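Local coordinates for protein histidinol dehydrogenase (Elizabethkingia anophelis NUHP1, PDB 6AN0) that probably catalyses the two successive NAD-dependent oxidations that turn L-histidinol into L-histidine, the last step of histidine biosynthesis, with one zinc ion per subunit, at residues 18-23 and 317-322; 40-45 and 224-229; 51-56 and 66-71; 142-147 and 180-185. One frame throughout, in Å; residues are numbered along the deposited sequence.

How the contacts relate
Four contacts illustrate how the same apolar chemistry is used differently across one fold. Contact 1 lies at the surface, where one tryptophan rests on helix backbone. Contacts 2 and 4 are buried; the former sets a phenylalanine ring against a helix, whereas the latter interlocks branched aliphatic side chains at a helix end. Contact 3 is partly buried and purely aliphatic. Contacts 2 and 3 touch through consecutive helices, 35-48 and 50-61, where Asp-44 OD2 probably hydrogen-bonds Tyr-56 OH at 2.5 Å. Contacts 3 and 4 meet through Arg-69 NH2 and Lys-185 O, also a probable hydrogen bond. Contact 1 stands apart, its centre about 39 Å from that of contact 4.

Contact 1 of 4, residues 18-23 and 317-322; sequences SEWKNL and IEKCIA
Trp-20 reaches across to Lys-319 and Ala-322 with the far rim of its indole, and following the side chain outward shows how a large aromatic can bridge two segments although the nearest CA atoms, Trp-20 CA and Ala-322 CA, are 10.3 Å apart. CB points at the helix 317-327, and CG lies anti to the carbonyl carbon of Trp-20 (chi1 -71°), which swings the ring system out from the short helix 20-23. Towards residues 317-322, contact begins on the six-membered ring. CZ3 comes to 4.0 Å from Ala-322 C and to 4.3 Å from Ala-322 CB. Next to it CH2, at the tip, settles 3.6 Å from Lys-319 O and 4.3 Å from Lys-319 CG, the start of the lysine's aliphatic stem. No hydrogen bond crosses this interface, which is van der Waals packing on a turn of helix. Lys-319 NZ is engaged in a salt bridge with Asp-315, while Phe-323 meets the indole edge-to-face. Helix 317-327 is the connection of a beta-alpha-beta crossover between strands 310-313 and 331-335; the indole thus lies on a crossover helix of a Rossmann-like domain, as the strand order and parallel pairing of its six-stranded sheet indicate.

Contact 2 of 4, residues 40-45 and 224-229; sequences TVFEDI and KQIAQN
Phe-42 directs one corner of its ring, CE1, at Ile-226 and Ala-227, an example of an aromatic side chain laid from one helix against another. Along the second segment, Lys-224 comes first; its CB points away from residues 40-45, and NZ forms a salt bridge with Asp-235 and a hydrogen bond to Gly-214 O. Ile-226 makes the first touch. Its CG2 branch lies 3.9 Å from Phe-42 CE1, the two side chains crossing at a slant, while CG1 takes the other direction, anti to the carbonyl carbon (chi1 -71°). Ala-227 follows: its backbone N sits at the edge of the ring, near the ring plane, 3.9 Å from Phe-42 CE1, and its CB is 4.2 Å from that same carbon. This is close packing against backbone without a hydrogen bond across the segments. Gln-228 then turns its amide back along its own segment, NE2 giving a weak bond of 3.5 Å to Gln-225 O, and it also packs on Gln-228 of the second subunit. Helix 35-48 is thus set against helix 218-227, with helix 192-201 beside both: Phe-42 stacks edge-to-face with Phe-201 and touches Ile-193, helix 50-61 meets helix 35-48 through Ile-45, and Ala-227 packs on Thr-200 and on Val-232, just before strand 233-234.

Contact 3 of 4, residues 51-56 and 66-71; sequences KALINY and TDIRVS
Ile-68 is pushed between Leu-53 and Ile-54, a small worked case of a loop side chain inserted against successive residues of the helix that precedes it. The apolar contacts carry the interface. Ile-68 CD1 lies 3.9 Å from Leu-53 CD1 and 4.0 Å from Leu-53 CB, the two side chains crossing at about a right angle, and the isoleucine methyl thereby meets both the tip and the root of the leucine. With Ile-54 the approach is more slanting and lies further back on both chains, CG1 of Ile-54 standing 4.0 Å from CG1 of Ile-68. The extended chain of Ile-68, with CD1 turned away from CA (chi2 159°), carries the methyl far enough to reach the leucine. A looser contact between an apolar group and a carbonyl joins Ile-54 CD1 to Thr-66 O at 4.2 Å.

No hydrogen bond links the two segments; several polar groups of 66-71 bond elsewhere. The backbones of Ile-68 and Val-70 hydrogen-bond with those of Lys-189 and Ile-187, an antiparallel order of pairing. Ser-71 is the N-cap of helix 72-79, its OG capping a backbone N and its own N bonding to Glu-74 OE2, a pattern resembling a capping box. Leu-53 also comes about 4 Å, side chain to side chain, from Gln-194, a predicted NAD-binding residue. The contact belongs to a loop joining helices 50-61 and 72-79 that runs beside strand 186-189 of the mixed sheet, with helix 50-61 packed against that loop through Leu-53 and Ile-54.

Contact 4 of 4, residues 142-147 and 180-185; sequences STVLML and NLIGIK. With EDO (1,2-ethanediol), chain C.
Val-144 and Leu-145 face Ile-182 where helix 173-181 ends in a Schellman motif, a textbook helix stop placed here in an alpha/beta domain in which strands 117-132, 158-163 and 186-189 run parallel with helices between them. Ile-182 is the central piece, and its two branches part to meet different partners, both of which pass it at a slant. With CG1 in the crowded position between backbone N and carbonyl carbon (chi1 62°), the longer branch runs toward Val-144, where CD1 lies 3.5 Å from Val-144 O and 4.1 Å from Val-144 CG1. The shorter branch, CG2, is met by Leu-145 CD2 at 3.8 Å. Leu-145 CB does not aim at the other segment, yet its terminal methyl closes the distance. Val-144 CG1 is also approached more loosely by Ile-184 CD1, 4.4 Å away.

The turn itself is made by Gly-183, whose positive phi (89°) lets the chain reverse: Gly-183 N bonds to Asn-180 O at 3.1 Å, and Ile-184 N to Ala-179 O. At the head of helix 142-154, Ser-142 OG hydrogen-bonds Glu-418 OE2 of the second subunit, a predicted substrate-binding residue. Ile-182 O receives Gln-152 NE2 and, from a 1,2-ethanediol probably left by the crystallisation liquor, a weak hydrogen bond in which EDO O2 stands 3.2 Å from Ile-182 O.

Contact 1 of 4, residues 18-23 and 317-322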
loop_
_atom_site.group_PDB
_atom_site.type_symbol
_atom_site.label_atom_id
_atom_site.label_comp_id
_atom_site.label_asym_id
_atom_site.label_seq_id
_atom_site.Cartn_x
_atom_site.Cartn_y
_atom_site.Cartn_z
ATOM N N SER A 18 2.263 27.912 -18.656
ATOM C CA SER A 18 2.697 28.517 -17.403
ATOM C C SER A 18 1.568 28.635 -16.385
ATOM O O SER A 18 1.843 28.814 -15.193
ATOM C CB SER A 18 3.295 29.896 -17.672
ATOM O OG SER A 18 2.406 30.694 -18.435
ATOM N N GLU A 19 0.313 28.545 -16.819
ATOM C CA GLU A 19 -0.820 28.633 -15.910
ATOM C C GLU A 19 -1.347 27.271 -15.467
ATOM O O GLU A 19 -2.188 27.215 -14.561
ATOM C CB GLU A 19 -1.953 29.439 -16.560
ATOM N N TRP A 20 -0.868 26.173 -16.060
ATOM C CA TRP A 20 -1.414 24.863 -15.718
ATOM C C TRP A 20 -1.193 24.539 -14.247
ATOM O O TRP A 20 -2.062 23.943 -13.600
ATOM C CB TRP A 20 -0.803 23.775 -16.600
ATOM C CG TRP A 20 -1.261 23.811 -18.021
ATOM C CD1 TRP A 20 -1.805 24.872 -18.684
ATOM C CD2 TRP A 20 -1.214 22.731 -18.961
ATOM N NE1 TRP A 20 -2.099 24.519 -19.979
ATOM C CE2 TRP A 20 -1.744 23.211 -20.174
ATOM C CE3 TRP A 20 -0.767 21.408 -18.897
ATOM C CZ2 TRP A 20 -1.846 22.410 -21.312
ATOM C CZ3 TRP A 20 -0.878 20.613 -20.027
ATOM C CH2 TRP A 20 -1.408 21.118 -21.218
ATOM N N LYS A 21 -0.041 24.942 -13.699
ATOM C CA LYS A 21 0.235 24.732 -12.281
ATOM C C LYS A 21 -0.910 25.234 -11.414
ATOM O O LYS A 21 -1.250 24.616 -10.398
ATOM C CB LYS A 21 1.544 25.426 -11.894
ATOM N N ASN A 22 -1.537 26.342 -11.813
ATOM C CA ASN A 22 -2.653 26.879 -11.044
ATOM C C ASN A 22 -3.972 26.196 -11.377
ATOM O O ASN A 22 -4.816 26.020 -10.490
ATOM C CB ASN A 22 -2.760 28.385 -11.276
ATOM C CG ASN A 22 -1.525 29.113 -10.822
ATOM O OD1 ASN A 22 -0.923 29.873 -11.577
ATOM N ND2 ASN A 22 -1.118 28.860 -9.583
ATOM N N LEU A 23 -4.165 25.789 -12.629
ATOM C CA LEU A 23 -5.442 25.212 -13.026
ATOM C C LEU A 23 -5.641 23.782 -12.535
ATOM O O LEU A 23 -6.776 23.297 -12.558
ATOM C CB LEU A 23 -5.587 25.271 -14.546
ATOM C CG LEU A 23 -5.640 26.696 -15.094
ATOM C CD1 LEU A 23 -5.657 26.688 -16.613
ATOM C CD2 LEU A 23 -6.851 27.430 -14.539
ATOM N N ILE A 317 -6.344 16.695 -28.397
ATOM C CA ILE A 317 -6.585 15.639 -27.412
ATOM C C ILE A 317 -5.295 15.308 -26.671
ATOM O O ILE A 317 -5.309 15.038 -25.465
ATOM C CB ILE A 317 -7.195 14.393 -28.087
ATOM C CG1 ILE A 317 -8.591 14.708 -28.622
ATOM C CG2 ILE A 317 -7.272 13.210 -27.117
ATOM C CD1 ILE A 317 -9.182 13.622 -29.501
ATOM N N GLU A 318 -4.157 15.330 -27.374
ATOM C CA GLU A 318 -2.917 15.020 -26.673
ATOM C C GLU A 318 -2.596 16.076 -25.620
ATOM O O GLU A 318 -2.073 15.726 -24.555
ATOM C CB GLU A 318 -1.747 14.845 -27.650
ATOM C CG GLU A 318 -1.834 13.630 -28.616
ATOM C CD GLU A 318 -2.079 12.256 -27.955
ATOM O OE1 GLU A 318 -2.827 11.471 -28.558
ATOM O OE2 GLU A 318 -1.531 11.928 -26.883
ATOM N N LYS A 319 -2.929 17.350 -25.860
ATOM C CA LYS A 319 -2.752 18.357 -24.815
ATOM C C LYS A 319 -3.696 18.108 -23.643
ATOM O O LYS A 319 -3.309 18.274 -22.477
ATOM C CB LYS A 319 -2.981 19.761 -25.378
ATOM C CG LYS A 319 -1.738 20.609 -25.456
ATOM C CD LYS A 319 -2.067 21.985 -26.004
ATOM C CE LYS A 319 -0.822 22.697 -26.488
ATOM N NZ LYS A 319 -1.167 24.006 -27.089
ATOM N N CYS A 320 -4.943 17.725 -23.935
ATOM C CA CYS A 320 -5.891 17.416 -22.869
ATOM C C CYS A 320 -5.382 16.280 -21.991
ATOM O O CYS A 320 -5.484 16.345 -20.760
ATOM C CB CYS A 320 -7.255 17.054 -23.458
ATOM S SG CYS A 320 -8.143 18.414 -24.275
ATOM N N ILE A 321 -4.846 15.222 -22.612
ATOM C CA ILE A 321 -4.292 14.095 -21.861
ATOM C C ILE A 321 -3.129 14.556 -20.989
ATOM O O ILE A 321 -2.989 14.127 -19.835
ATOM C CB ILE A 321 -3.852 12.974 -22.825
ATOM C CG1 ILE A 321 -5.042 12.422 -23.626
ATOM C CG2 ILE A 321 -3.128 11.856 -22.069
ATOM C CD1 ILE A 321 -5.904 11.466 -22.856
ATOM N N ALA A 322 -2.263 15.420 -21.535
ATOM C CA ALA A 322 -1.127 15.912 -20.762
ATOM C C ALA A 322 -1.596 16.723 -19.562
ATOM O O ALA A 322 -1.062 16.572 -18.460
ATOM C CB ALA A 322 -0.190 16.741 -21.651
#

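Contact 2 of 4, residues 40-45 and 224-229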
loop_
_atom_site.group_PDB
_atom_site.type_symbol
_atom_site.label_atom_id
_atom_site.label_comp_id
_atom_site.label_asym_id
_atom_site.label_seq_id
_atom_site.Cartn_x
_atom_site.Cartn_y
_atom_site.Cartn_z
ATOM N N THR A 40 -7.038 11.894 22.164
ATOM C CA THR A 40 -7.884 11.834 23.357
ATOM C C THR A 40 -8.954 10.750 23.223
ATOM O O THR A 40 -9.184 9.980 24.164
ATOM C CB THR A 40 -8.528 13.193 23.620
ATOM O OG1 THR A 40 -7.503 14.157 23.879
ATOM C CG2 THR A 40 -9.460 13.135 24.833
ATOM N N VAL A 41 -9.620 10.677 22.066
ATOM C CA VAL A 41 -10.610 9.617 21.863
ATOM C C VAL A 41 -9.944 8.249 21.927
ATOM O O VAL A 41 -10.472 7.309 22.537
ATOM C CB VAL A 41 -11.347 9.806 20.523
ATOM C CG1 VAL A 41 -12.380 8.684 20.324
ATOM C CG2 VAL A 41 -12.019 11.170 20.467
ATOM N N PHE A 42 -8.785 8.110 21.280
ATOM C CA PHE A 42 -8.071 6.834 21.298
ATOM C C PHE A 42 -7.711 6.416 22.726
ATOM O O PHE A 42 -7.805 5.232 23.075
ATOM C CB PHE A 42 -6.809 6.924 20.424
ATOM C CG PHE A 42 -7.076 6.834 18.925
ATOM C CD1 PHE A 42 -6.017 6.750 18.034
ATOM C CD2 PHE A 42 -8.374 6.829 18.415
ATOM C CE1 PHE A 42 -6.240 6.668 16.657
ATOM C CE2 PHE A 42 -8.611 6.740 17.047
ATOM C CZ PHE A 42 -7.528 6.650 16.159
ATOM N N GLU A 43 -7.283 7.371 23.561
ATOM C CA GLU A 43 -6.976 7.052 24.955
ATOM C C GLU A 43 -8.216 6.548 25.688
ATOM O O GLU A 43 -8.145 5.576 26.453
ATOM C CB GLU A 43 -6.403 8.286 25.658
ATOM N N ASP A 44 -9.365 7.199 25.458
ATOM C CA ASP A 44 -10.623 6.747 26.043
ATOM C C ASP A 44 -10.999 5.349 25.554
ATOM O O ASP A 44 -11.480 4.519 26.337
ATOM C CB ASP A 44 -11.737 7.744 25.717
ATOM C CG ASP A 44 -11.645 9.032 26.532
ATOM O OD1 ASP A 44 -11.017 9.024 27.609
ATOM O OD2 ASP A 44 -12.217 10.057 26.098
ATOM N N ILE A 45 -10.803 5.065 24.258
ATOM C CA ILE A 45 -11.112 3.725 23.748
ATOM C C ILE A 45 -10.189 2.695 24.386
ATOM O O ILE A 45 -10.616 1.596 24.751
ATOM C CB ILE A 45 -11.004 3.683 22.206
ATOM C CG1 ILE A 45 -12.140 4.465 21.540
ATOM C CG2 ILE A 45 -10.948 2.215 21.685
ATOM C CD1 ILE A 45 -13.531 3.828 21.682
ATOM N N LYS A 224 -7.969 7.741 10.908
ATOM C CA LYS A 224 -7.313 6.681 10.149
ATOM C C LYS A 224 -5.832 6.984 9.963
ATOM O O LYS A 224 -4.987 6.080 10.054
ATOM C CB LYS A 224 -8.001 6.504 8.793
ATOM C CG LYS A 224 -9.348 5.786 8.870
ATOM C CD LYS A 224 -10.072 5.809 7.519
ATOM C CE LYS A 224 -9.354 4.948 6.484
ATOM N NZ LYS A 224 -10.011 5.038 5.144
ATOM N N GLN A 225 -5.499 8.255 9.712
ATOM C CA GLN A 225 -4.097 8.632 9.542
ATOM C C GLN A 225 -3.303 8.373 10.816
ATOM O O GLN A 225 -2.197 7.817 10.770
ATOM C CB GLN A 225 -3.988 10.102 9.121
ATOM N N ILE A 226 -3.861 8.748 11.966
ATOM C CA ILE A 226 -3.152 8.581 13.229
ATOM C C ILE A 226 -3.145 7.120 13.671
ATOM O O ILE A 226 -2.161 6.656 14.269
ATOM C CB ILE A 226 -3.786 9.508 14.276
ATOM C CG1 ILE A 226 -3.424 10.954 13.935
ATOM C CG2 ILE A 226 -3.343 9.126 15.701
ATOM C CD1 ILE A 226 -4.177 11.995 14.734
ATOM N N ALA A 227 -4.212 6.374 13.360
ATOM C CA ALA A 227 -4.279 4.953 13.695
ATOM C C ALA A 227 -3.106 4.176 13.109
ATOM O O ALA A 227 -2.651 3.197 13.709
ATOM C CB ALA A 227 -5.596 4.352 13.193
ATOM N N GLN A 228 -2.624 4.577 11.929
ATOM C CA GLN A 228 -1.422 3.956 11.360
ATOM C C GLN A 228 -0.271 3.877 12.355
ATOM O O GLN A 228 0.500 2.912 12.350
ATOM C CB GLN A 228 -0.969 4.732 10.137
ATOM C CG GLN A 228 -1.709 4.411 8.882
ATOM C CD GLN A 228 -1.114 5.146 7.699
ATOM O OE1 GLN A 228 -0.624 4.534 6.755
ATOM N NE2 GLN A 228 -1.154 6.475 7.751
ATOM N N ASN A 229 -0.120 4.894 13.206
ATOM C CA ASN A 229 1.000 4.917 14.133
ATOM C C ASN A 229 0.849 3.915 15.267
ATOM O O ASN A 229 1.783 3.752 16.059
ATOM C CB ASN A 229 1.169 6.336 14.686
ATOM C CG ASN A 229 1.198 7.379 13.584
ATOM O OD1 ASN A 229 1.596 7.093 12.450
ATOM N ND2 ASN A 229 0.763 8.587 13.902
#

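Contact 3 of 4, residues 51-56 and 66-71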
loop_
_atom_site.group_PDB
_atom_site.type_symbol
_atom_site.label_atom_id
_atom_site.label_comp_id
_atom_site.label_asym_id
_atom_site.label_seq_id
_atom_site.Cartn_x
_atom_site.Cartn_y
_atom_site.Cartn_z
ATOM N N LYS A 51 -17.365 0.984 27.011
ATOM C CA LYS A 51 -18.021 2.097 27.695
ATOM C C LYS A 51 -17.743 3.405 26.974
ATOM O O LYS A 51 -18.634 4.255 26.854
ATOM C CB LYS A 51 -17.575 2.172 29.151
ATOM C CG LYS A 51 -18.204 1.111 30.039
ATOM C CD LYS A 51 -17.819 1.300 31.498
ATOM C CE LYS A 51 -16.326 1.141 31.696
ATOM N NZ LYS A 51 -15.957 1.112 33.142
ATOM N N ALA A 52 -16.516 3.571 26.468
ATOM C CA ALA A 52 -16.195 4.741 25.656
ATOM C C ALA A 52 -17.013 4.770 24.368
ATOM O O ALA A 52 -17.538 5.825 23.986
ATOM C CB ALA A 52 -14.697 4.766 25.340
ATOM N N LEU A 53 -17.122 3.625 23.674
ATOM C CA LEU A 53 -17.949 3.563 22.472
ATOM C C LEU A 53 -19.370 4.036 22.755
ATOM O O LEU A 53 -19.929 4.856 22.016
ATOM C CB LEU A 53 -17.977 2.140 21.909
ATOM C CG LEU A 53 -17.006 1.784 20.802
ATOM C CD1 LEU A 53 -17.208 0.329 20.437
ATOM C CD2 LEU A 53 -17.186 2.699 19.583
ATOM N N ILE A 54 -19.965 3.538 23.837
ATOM C CA ILE A 54 -21.327 3.934 24.161
ATOM C C ILE A 54 -21.378 5.412 24.535
ATOM O O ILE A 54 -22.282 6.134 24.107
ATOM C CB ILE A 54 -21.894 3.018 25.264
ATOM C CG1 ILE A 54 -22.170 1.631 24.663
ATOM C CG2 ILE A 54 -23.163 3.612 25.886
ATOM C CD1 ILE A 54 -22.480 0.554 25.657
ATOM N N ASN A 55 -20.381 5.900 25.286
ATOM C CA ASN A 55 -20.410 7.286 25.752
ATOM C C ASN A 55 -20.243 8.265 24.593
ATOM O O ASN A 55 -20.956 9.274 24.517
ATOM C CB ASN A 55 -19.324 7.506 26.817
ATOM C CG ASN A 55 -19.617 8.700 27.726
ATOM O OD1 ASN A 55 -20.763 9.134 27.857
ATOM N ND2 ASN A 55 -18.577 9.228 28.365
ATOM N N TYR A 56 -19.308 7.982 23.672
ATOM C CA TYR A 56 -19.130 8.833 22.501
ATOM C C TYR A 56 -20.322 8.745 21.558
ATOM O O TYR A 56 -20.663 9.733 20.903
ATOM C CB TYR A 56 -17.842 8.458 21.746
ATOM C CG TYR A 56 -16.618 9.106 22.351
ATOM C CD1 TYR A 56 -15.957 8.520 23.416
ATOM C CD2 TYR A 56 -16.145 10.323 21.876
ATOM C CE1 TYR A 56 -14.850 9.120 23.985
ATOM C CE2 TYR A 56 -15.043 10.931 22.442
ATOM C CZ TYR A 56 -14.400 10.322 23.495
ATOM O OH TYR A 56 -13.299 10.916 24.061
ATOM N N THR A 66 -27.841 0.278 24.345
ATOM C CA THR A 66 -27.525 -0.808 25.265
ATOM C C THR A 66 -26.553 -1.798 24.636
ATOM O O THR A 66 -25.586 -2.213 25.282
ATOM C CB THR A 66 -28.789 -1.549 25.691
ATOM O OG1 THR A 66 -29.775 -0.603 26.123
ATOM C CG2 THR A 66 -28.473 -2.489 26.842
ATOM N N ASP A 67 -26.782 -2.161 23.377
ATOM C CA ASP A 67 -25.936 -3.097 22.646
ATOM C C ASP A 67 -25.260 -2.383 21.486
ATOM O O ASP A 67 -25.908 -1.637 20.746
ATOM C CB ASP A 67 -26.750 -4.286 22.126
ATOM C CG ASP A 67 -27.295 -5.149 23.246
ATOM O OD1 ASP A 67 -26.515 -5.517 24.149
ATOM O OD2 ASP A 67 -28.506 -5.448 23.227
ATOM N N ILE A 68 -23.958 -2.613 21.332
ATOM C CA ILE A 68 -23.223 -2.044 20.203
ATOM C C ILE A 68 -23.461 -2.855 18.933
ATOM O O ILE A 68 -23.489 -2.298 17.826
ATOM C CB ILE A 68 -21.726 -1.959 20.556
ATOM C CG1 ILE A 68 -21.525 -0.980 21.722
ATOM C CG2 ILE A 68 -20.873 -1.570 19.328
ATOM C CD1 ILE A 68 -20.220 -1.172 22.475
ATOM N N ARG A 69 -23.665 -4.165 19.061
ATOM C CA ARG A 69 -23.769 -5.042 17.901
ATOM C C ARG A 69 -25.197 -5.076 17.362
ATOM O O ARG A 69 -26.155 -5.197 18.130
ATOM C CB ARG A 69 -23.309 -6.459 18.257
ATOM C CG ARG A 69 -23.045 -7.291 17.014
ATOM C CD ARG A 69 -22.439 -8.644 17.322
ATOM N NE ARG A 69 -22.388 -9.462 16.112
ATOM C CZ ARG A 69 -22.217 -10.779 16.105
ATOM N NH1 ARG A 69 -22.072 -11.436 17.248
ATOM N NH2 ARG A 69 -22.196 -11.438 14.955
ATOM N N VAL A 70 -25.330 -4.963 16.034
ATOM C CA VAL A 70 -26.623 -5.146 15.382
ATOM C C VAL A 70 -27.077 -6.583 15.592
ATOM O O VAL A 70 -26.306 -7.527 15.388
ATOM C CB VAL A 70 -26.515 -4.794 13.886
ATOM C CG1 VAL A 70 -27.809 -5.113 13.152
ATOM C CG2 VAL A 70 -26.139 -3.316 13.695
ATOM N N SER A 71 -28.334 -6.757 15.998
ATOM C CA SER A 71 -28.892 -8.069 16.293
ATOM C C SER A 71 -29.430 -8.750 15.031
ATOM O O SER A 71 -29.627 -8.129 13.986
ATOM C CB SER A 71 -30.016 -7.945 17.318
ATOM O OG SER A 71 -31.125 -7.274 16.743
#

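Contact 4 of 4, residues 142-147 and 180-185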
loop_
_atom_site.group_PDB
_atom_site.type_symbol
_atom_site.label_atom_id
_atom_site.label_comp_id
_atom_site.label_asym_id
_atom_site.label_seq_id
_atom_site.Cartn_x
_atom_site.Cartn_y
_atom_site.Cartn_z
ATOM N N SER A 142 -23.681 1.133 -1.586
ATOM C CA SER A 142 -22.839 0.584 -2.651
ATOM C C SER A 142 -21.404 0.378 -2.169
ATOM O O SER A 142 -20.712 -0.541 -2.627
ATOM C CB SER A 142 -22.877 1.504 -3.878
ATOM O OG SER A 142 -22.478 2.833 -3.539
ATOM N N THR A 143 -20.937 1.211 -1.236
ATOM C CA THR A 143 -19.590 1.021 -0.704
ATOM C C THR A 143 -19.458 -0.300 0.048
ATOM O O THR A 143 -18.367 -0.883 0.096
ATOM C CB THR A 143 -19.232 2.208 0.193
ATOM O OG1 THR A 143 -19.325 3.400 -0.587
ATOM C CG2 THR A 143 -17.805 2.089 0.732
ATOM N N VAL A 144 -20.548 -0.788 0.648
ATOM C CA VAL A 144 -20.508 -2.097 1.296
ATOM C C VAL A 144 -20.123 -3.176 0.289
ATOM O O VAL A 144 -19.274 -4.033 0.567
ATOM C CB VAL A 144 -21.856 -2.408 1.971
ATOM C CG1 VAL A 144 -21.834 -3.809 2.558
ATOM C CG2 VAL A 144 -22.165 -1.363 3.046
ATOM N N LEU A 145 -20.740 -3.150 -0.900
ATOM C CA LEU A 145 -20.367 -4.113 -1.941
ATOM C C LEU A 145 -18.909 -3.958 -2.355
ATOM O O LEU A 145 -18.194 -4.955 -2.531
ATOM C CB LEU A 145 -21.262 -3.951 -3.175
ATOM C CG LEU A 145 -22.750 -4.245 -3.012
ATOM C CD1 LEU A 145 -23.484 -3.969 -4.324
ATOM C CD2 LEU A 145 -22.958 -5.685 -2.546
ATOM N N MET A 146 -18.456 -2.713 -2.530
ATOM C CA MET A 146 -17.124 -2.450 -3.073
ATOM C C MET A 146 -16.011 -2.938 -2.149
ATOM O O MET A 146 -14.914 -3.275 -2.618
ATOM C CB MET A 146 -16.943 -0.948 -3.319
ATOM C CG MET A 146 -17.865 -0.353 -4.378
ATOM S SD MET A 146 -17.528 -1.036 -6.019
ATOM C CE MET A 146 -18.952 -0.458 -6.958
ATOM N N LEU A 147 -16.238 -2.913 -0.841
ATOM C CA LEU A 147 -15.216 -3.308 0.120
ATOM C C LEU A 147 -15.443 -4.707 0.662
ATOM O O LEU A 147 -14.477 -5.449 0.867
ATOM C CB LEU A 147 -15.166 -2.314 1.285
ATOM C CG LEU A 147 -14.914 -0.872 0.845
ATOM C CD1 LEU A 147 -14.953 0.061 2.051
ATOM C CD2 LEU A 147 -13.578 -0.720 0.104
ATOM N N ASN A 180 -25.407 -8.023 5.015
ATOM C CA ASN A 180 -25.814 -9.399 5.276
ATOM C C ASN A 180 -25.778 -10.238 4.003
ATOM O O ASN A 180 -25.392 -11.414 4.043
ATOM C CB ASN A 180 -27.203 -9.429 5.907
ATOM C CG ASN A 180 -27.674 -10.834 6.193
ATOM O OD1 ASN A 180 -28.476 -11.406 5.447
ATOM N ND2 ASN A 180 -27.161 -11.409 7.261
ATOM N N LEU A 181 -26.157 -9.641 2.864
ATOM C CA LEU A 181 -26.149 -10.341 1.577
ATOM C C LEU A 181 -24.785 -10.949 1.266
ATOM O O LEU A 181 -24.694 -12.090 0.797
ATOM C CB LEU A 181 -26.550 -9.380 0.455
ATOM C CG LEU A 181 -26.491 -9.913 -0.987
ATOM C CD1 LEU A 181 -27.508 -11.037 -1.200
ATOM C CD2 LEU A 181 -26.695 -8.793 -2.009
ATOM N N ILE A 182 -23.713 -10.190 1.488
ATOM C CA ILE A 182 -22.381 -10.640 1.099
ATOM C C ILE A 182 -21.662 -11.272 2.286
ATOM O O ILE A 182 -20.444 -11.489 2.254
ATOM C CB ILE A 182 -21.563 -9.494 0.491
ATOM C CG1 ILE A 182 -21.345 -8.368 1.501
ATOM C CG2 ILE A 182 -22.247 -8.966 -0.767
ATOM C CD1 ILE A 182 -20.445 -7.288 0.978
ATOM N N GLY A 183 -22.411 -11.580 3.338
ATOM C CA GLY A 183 -21.925 -12.432 4.405
ATOM C C GLY A 183 -21.214 -11.740 5.544
ATOM O O GLY A 183 -20.547 -12.417 6.338
ATOM N N ILE A 184 -21.321 -10.422 5.652
ATOM C CA ILE A 184 -20.760 -9.718 6.799
ATOM C C ILE A 184 -21.716 -9.902 7.972
ATOM O O ILE A 184 -22.888 -9.515 7.895
ATOM C CB ILE A 184 -20.536 -8.232 6.479
ATOM C CG1 ILE A 184 -19.511 -8.075 5.345
ATOM C CG2 ILE A 184 -20.090 -7.480 7.726
ATOM C CD1 ILE A 184 -19.396 -6.669 4.838
ATOM N N LYS A 185 -21.226 -10.517 9.059
ATOM C CA LYS A 185 -22.059 -10.784 10.223
ATOM C C LYS A 185 -21.729 -9.924 11.433
ATOM O O LYS A 185 -22.541 -9.862 12.359
ATOM C CB LYS A 185 -21.952 -12.263 10.630
ATOM C CG LYS A 185 -22.436 -13.226 9.559
ATOM C CD LYS A 185 -23.923 -13.036 9.303
ATOM C CE LYS A 185 -24.346 -13.650 7.977
ATOM N NZ LYS A 185 -24.024 -15.097 7.912
HETATM C C1 EDO C . -19.256 -12.538 -2.293
HETATM O O1 EDO C . -18.050 -13.312 -2.309
HETATM C C2 EDO C . -19.714 -12.298 -0.862
HETATM O O2 EDO C . -20.262 -13.493 -0.289
#